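Local coordinates for N-terminal acetyltransferase-like protein (Chaetomium thermophilum, PDB 5NNP) that probably serves as the helical-repeat auxiliary subunit of an N-terminal acetyltransferase A complex, supporting acetyl transfer to protein N-termini, at residues M412-A415 / R416-H420; T150-A153 / I154-L158. One frame throughout, in Å; residues are numbered along the deposited sequence.

Contact 1: residues M412-A415 / R416-H420. With PO4 (phosphate ion), chain U.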
loop_
_atom_site.group_PDB
_atom_site.type_symbol
_atom_site.label_atom_id
_atom_site.label_comp_id
_atom_site.label_asym_id
_atom_site.label_seq_id
_atom_site.Cartn_x
_atom_site.Cartn_y
_atom_site.Cartn_z
ATOM N N MET A 412 6.119 -28.317 -5.982
ATOM C CA MET A 412 5.572 -27.282 -5.113
ATOM C C MET A 412 4.165 -27.648 -4.677
ATOM O O MET A 412 3.823 -27.567 -3.500
ATOM C CB MET A 412 5.563 -25.935 -5.825
ATOM C CG MET A 412 4.954 -24.851 -5.004
ATOM S SD MET A 412 5.050 -23.205 -5.755
ATOM C CE MET A 412 4.397 -23.498 -7.396
ATOM N N THR A 413 3.353 -28.062 -5.645
ATOM C CA THR A 413 1.989 -28.493 -5.377
ATOM C C THR A 413 1.974 -29.734 -4.485
ATOM O O THR A 413 1.127 -29.864 -3.592
ATOM C CB THR A 413 1.232 -28.783 -6.686
ATOM O OG1 THR A 413 0.856 -27.545 -7.296
ATOM C CG2 THR A 413 -0.031 -29.586 -6.415
ATOM N N LYS A 414 2.913 -30.642 -4.730
ATOM C CA LYS A 414 3.015 -31.858 -3.943
ATOM C C LYS A 414 3.188 -31.556 -2.462
ATOM O O LYS A 414 2.469 -32.095 -1.613
ATOM C CB LYS A 414 4.178 -32.704 -4.431
ATOM C CG LYS A 414 4.234 -34.056 -3.773
ATOM C CD LYS A 414 5.226 -34.930 -4.456
ATOM C CE LYS A 414 6.100 -35.601 -3.445
ATOM N NZ LYS A 414 6.777 -36.749 -4.086
ATOM N N ALA A 415 4.164 -30.700 -2.166
ATOM C CA ALA A 415 4.387 -30.207 -0.811
ATOM C C ALA A 415 3.114 -29.632 -0.184
ATOM O O ALA A 415 2.876 -29.800 1.012
ATOM C CB ALA A 415 5.506 -29.139 -0.810
ATOM N N ARG A 416 2.313 -28.944 -0.985
ATOM C CA ARG A 416 1.121 -28.273 -0.475
ATOM C C ARG A 416 0.061 -29.294 -0.078
ATOM O O ARG A 416 -0.726 -29.069 0.841
ATOM C CB ARG A 416 0.565 -27.296 -1.516
ATOM C CG ARG A 416 -0.632 -26.494 -1.042
ATOM C CD ARG A 416 -1.084 -25.486 -2.094
ATOM N NE ARG A 416 -0.162 -24.358 -2.220
ATOM C CZ ARG A 416 0.752 -24.228 -3.180
ATOM N NH1 ARG A 416 0.878 -25.160 -4.120
ATOM N NH2 ARG A 416 1.541 -23.157 -3.205
ATOM N N ILE A 417 0.061 -30.431 -0.767
ATOM C CA ILE A 417 -0.850 -31.520 -0.448
ATOM C C ILE A 417 -0.463 -32.123 0.900
ATOM O O ILE A 417 -1.321 -32.380 1.770
ATOM C CB ILE A 417 -0.838 -32.586 -1.563
ATOM C CG1 ILE A 417 -1.249 -31.935 -2.887
ATOM C CG2 ILE A 417 -1.763 -33.742 -1.238
ATOM C CD1 ILE A 417 -1.291 -32.876 -4.065
ATOM N N PHE A 418 0.840 -32.324 1.081
ATOM C CA PHE A 418 1.356 -32.786 2.366
ATOM C C PHE A 418 0.937 -31.835 3.466
ATOM O O PHE A 418 0.400 -32.263 4.485
ATOM C CB PHE A 418 2.874 -32.910 2.336
ATOM C CG PHE A 418 3.362 -34.051 1.508
ATOM C CD1 PHE A 418 2.575 -35.181 1.343
ATOM C CD2 PHE A 418 4.600 -33.998 0.890
ATOM C CE1 PHE A 418 3.018 -36.243 0.585
ATOM C CE2 PHE A 418 5.047 -35.051 0.124
ATOM C CZ PHE A 418 4.257 -36.179 -0.028
ATOM N N LYS A 419 1.190 -30.545 3.251
ATOM C CA LYS A 419 0.711 -29.517 4.166
ATOM C C LYS A 419 -0.755 -29.755 4.555
ATOM O O LYS A 419 -1.081 -29.817 5.738
ATOM C CB LYS A 419 0.864 -28.122 3.553
ATOM C CG LYS A 419 0.655 -27.001 4.567
ATOM C CD LYS A 419 0.488 -25.649 3.918
ATOM C CE LYS A 419 -0.970 -25.388 3.583
ATOM N NZ LYS A 419 -1.185 -24.092 2.867
ATOM N N HIS A 420 -1.626 -29.907 3.558
ATOM C CA HIS A 420 -3.044 -30.125 3.831
ATOM C C HIS A 420 -3.291 -31.452 4.529
ATOM O O HIS A 420 -4.234 -31.575 5.312
ATOM C CB HIS A 420 -3.865 -30.061 2.550
ATOM C CG HIS A 420 -3.901 -28.703 1.926
ATOM N ND1 HIS A 420 -3.934 -28.512 0.559
ATOM C CD2 HIS A 420 -3.918 -27.468 2.476
ATOM C CE1 HIS A 420 -3.969 -27.219 0.296
ATOM N NE2 HIS A 420 -3.955 -26.562 1.443
HETATM P P PO4 U . 0.802 -21.764 0.359
HETATM O O1 PO4 U . 1.379 -23.134 0.609
HETATM O O2 PO4 U . -0.548 -21.686 1.037
HETATM O O3 PO4 U . 1.706 -20.693 0.934
HETATM O O4 PO4 U . 0.671 -21.553 -1.131
#

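Contact 2: residues T150-A153 / I154-L158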
loop_
_atom_site.group_PDB
_atom_site.type_symbol
_atom_site.label_atom_id
_atom_site.label_comp_id
_atom_site.label_asym_id
_atom_site.label_seq_id
_atom_site.Cartn_x
_atom_site.Cartn_y
_atom_site.Cartn_z
ATOM N N THR A 150 -1.671 26.198 -6.523
ATOM C CA THR A 150 -2.079 24.794 -6.457
ATOM C C THR A 150 -2.063 24.248 -5.027
ATOM O O THR A 150 -3.008 23.591 -4.602
ATOM C CB THR A 150 -1.173 23.938 -7.329
ATOM O OG1 THR A 150 -1.233 24.442 -8.657
ATOM C CG2 THR A 150 -1.603 22.459 -7.305
ATOM N N ALA A 151 -0.990 24.547 -4.294
ATOM C CA ALA A 151 -0.861 24.160 -2.893
ATOM C C ALA A 151 -2.007 24.684 -2.025
ATOM O O ALA A 151 -2.547 23.940 -1.210
ATOM C CB ALA A 151 0.472 24.641 -2.341
ATOM N N LEU A 152 -2.380 25.959 -2.202
ATOM C CA LEU A 152 -3.490 26.524 -1.439
ATOM C C LEU A 152 -4.801 25.865 -1.855
ATOM O O LEU A 152 -5.657 25.626 -1.011
ATOM C CB LEU A 152 -3.594 28.048 -1.597
ATOM C CG LEU A 152 -4.857 28.665 -0.938
ATOM C CD1 LEU A 152 -4.908 28.451 0.593
ATOM C CD2 LEU A 152 -5.067 30.128 -1.289
ATOM N N ALA A 153 -4.956 25.555 -3.140
ATOM C CA ALA A 153 -6.106 24.771 -3.590
ATOM C C ALA A 153 -6.142 23.368 -2.940
ATOM O O ALA A 153 -7.197 22.908 -2.490
ATOM C CB ALA A 153 -6.101 24.653 -5.085
ATOM N N ILE A 154 -4.983 22.709 -2.868
ATOM C CA ILE A 154 -4.899 21.400 -2.222
ATOM C C ILE A 154 -5.287 21.470 -0.735
ATOM O O ILE A 154 -6.044 20.622 -0.247
ATOM C CB ILE A 154 -3.486 20.797 -2.357
ATOM C CG1 ILE A 154 -3.221 20.384 -3.805
ATOM C CG2 ILE A 154 -3.315 19.609 -1.446
ATOM C CD1 ILE A 154 -1.767 20.411 -4.179
ATOM N N ALA A 155 -4.792 22.485 -0.025
ATOM C CA ALA A 155 -5.096 22.633 1.398
ATOM C C ALA A 155 -6.590 22.794 1.616
ATOM O O ALA A 155 -7.168 22.187 2.530
ATOM C CB ALA A 155 -4.363 23.805 1.981
ATOM N N TYR A 156 -7.215 23.620 0.777
ATOM C CA TYR A 156 -8.661 23.812 0.853
ATOM C C TYR A 156 -9.397 22.506 0.569
ATOM O O TYR A 156 -10.324 22.131 1.283
ATOM C CB TYR A 156 -9.117 24.877 -0.140
ATOM C CG TYR A 156 -9.024 26.296 0.352
ATOM C CD1 TYR A 156 -9.442 26.644 1.628
ATOM C CD2 TYR A 156 -8.543 27.298 -0.475
ATOM C CE1 TYR A 156 -9.371 27.969 2.066
ATOM C CE2 TYR A 156 -8.458 28.595 -0.051
ATOM C CZ TYR A 156 -8.869 28.933 1.211
ATOM O OH TYR A 156 -8.762 30.245 1.596
ATOM N N HIS A 157 -8.964 21.831 -0.492
ATOM C CA HIS A 157 -9.511 20.550 -0.932
ATOM C C HIS A 157 -9.476 19.485 0.164
ATOM O O HIS A 157 -10.488 18.836 0.451
ATOM C CB HIS A 157 -8.735 20.070 -2.157
ATOM C CG HIS A 157 -9.342 18.878 -2.825
ATOM N ND1 HIS A 157 -8.659 18.127 -3.756
ATOM C CD2 HIS A 157 -10.557 18.302 -2.689
ATOM C CE1 HIS A 157 -9.432 17.135 -4.167
ATOM N NE2 HIS A 157 -10.586 17.217 -3.537
ATOM N N LEU A 158 -8.310 19.313 0.782
ATOM C CA LEU A 158 -8.157 18.306 1.822
ATOM C C LEU A 158 -8.923 18.716 3.075
ATOM O O LEU A 158 -9.271 17.859 3.890
ATOM C CB LEU A 158 -6.683 18.078 2.151
ATOM C CG LEU A 158 -5.820 17.465 1.035
ATOM C CD1 LEU A 158 -4.375 17.261 1.511
ATOM C CD2 LEU A 158 -6.431 16.151 0.542
#

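Contact 1: residues M412-A415 / R416-H420
M412 O accepts the backbone N-H of R416 at 3.2 Å, and the same i to i+4 step links T413 to I417, K414 to F418 and A415 to K419, so the two segments form one unbroken run of helix. The bonds grow straighter along the run, from 141° at R416 N to M412 O to 175° at K419 N to A415 O. T413 O also receives a weak bond from R416 N.

Among the side chains, R416 lies alongside M412 and points the same way. Its CG stands anti to the backbone N, and the bend at chi3 (-73°) turns the guanidinium back toward the preceding turn, where R416 NH1 ends 4.0 Å from T413 OG1, near the guanidinium plane. That hydroxyl is hydrogen-bonded to Y376. At another edge of the guanidinium a single phosphate oxygen, O4, is gripped twice, by R416 NE at 3.1 Å and R416 NH2 at 2.8 Å. K419 reaches the same ion, its NZ 3.1 Å from O2, and K450 adds a hydrogen bond, making a basic site for an anion that probably came from the crystallisation liquor. Further round the helix K414 runs beside F418, CE 3.8 Å from ring atom CE2, while K414 O lies over one ring face, toward the rim. K414 NZ ends in a salt bridge with E398.

Helix 408-421 is thus enclosed on several sides: T413, K414 and I417 pack on helix 390-403, M412, A415 and F418 meet helix 424-436, and R416 and K419 touch helix 442-454.

Contact 2: residues T150-A153 / I154-L158
I154 folds back over the preceding turn and crosses T150 obliquely, its CD1 3.7 Å from T150 CG2. With CG1 set beside the residue's own backbone N (chi1 -70°), CG1 of I154 also passes 3.3 Å from T150 O. That carbonyl takes the backbone N-H of I154 at 2.8 Å, in the carbonyl plane, so polar and apolar contacts join the same two residues. Both side chains rest on I537 of helix 537-547, and I154 further touches Y540 and Y193.

L152 meets Y156 one turn on. Its CG is anti to the backbone N (chi1 173°), and this brings the branched end up to the tyrosine, where L152 CD1 lies 3.6 Å from Y156 CE2. The contact is apolar and is made at ring atoms CE2 and CD2. In the backbone, Y156 N bonds to L152 O at 3.1 Å.

A153 belongs to the same run of bonds, its O accepting H157 N at 2.9 Å, while its small methyl packs on L169. H157 turns from its own helix to helix 185-200, where its two ring nitrogens are hydrogen-bonded to Y193 and E200.

Small residues such as A153 and A155 on a helix with neighbours on several faces, here helices 128-141 and 162-175 among others, are consistent with the close helix packing of a tetratricopeptide-type alpha-solenoid.

How the contacts relate
Each contact is about two and a half turns of one helix in an all-helical repeat protein, yet they share no helix: their centres lie 53 Å apart, on opposite sides of the chain's centre, contact 2 earlier in sequence. Contact 2 is the more fully buried, with seven of eight touching residues enclosed against five, and its side-chain contacts are apolar, with a polar link from H157 to a neighbouring helix. Contact 1 adds partly exposed basic residues to its packing, with a bound phosphate, probably from the crystallisation liquor, a salt bridge to a neighbouring helix and a lysine laid along an aromatic ring. The i to i+4 backbone pattern is common to both.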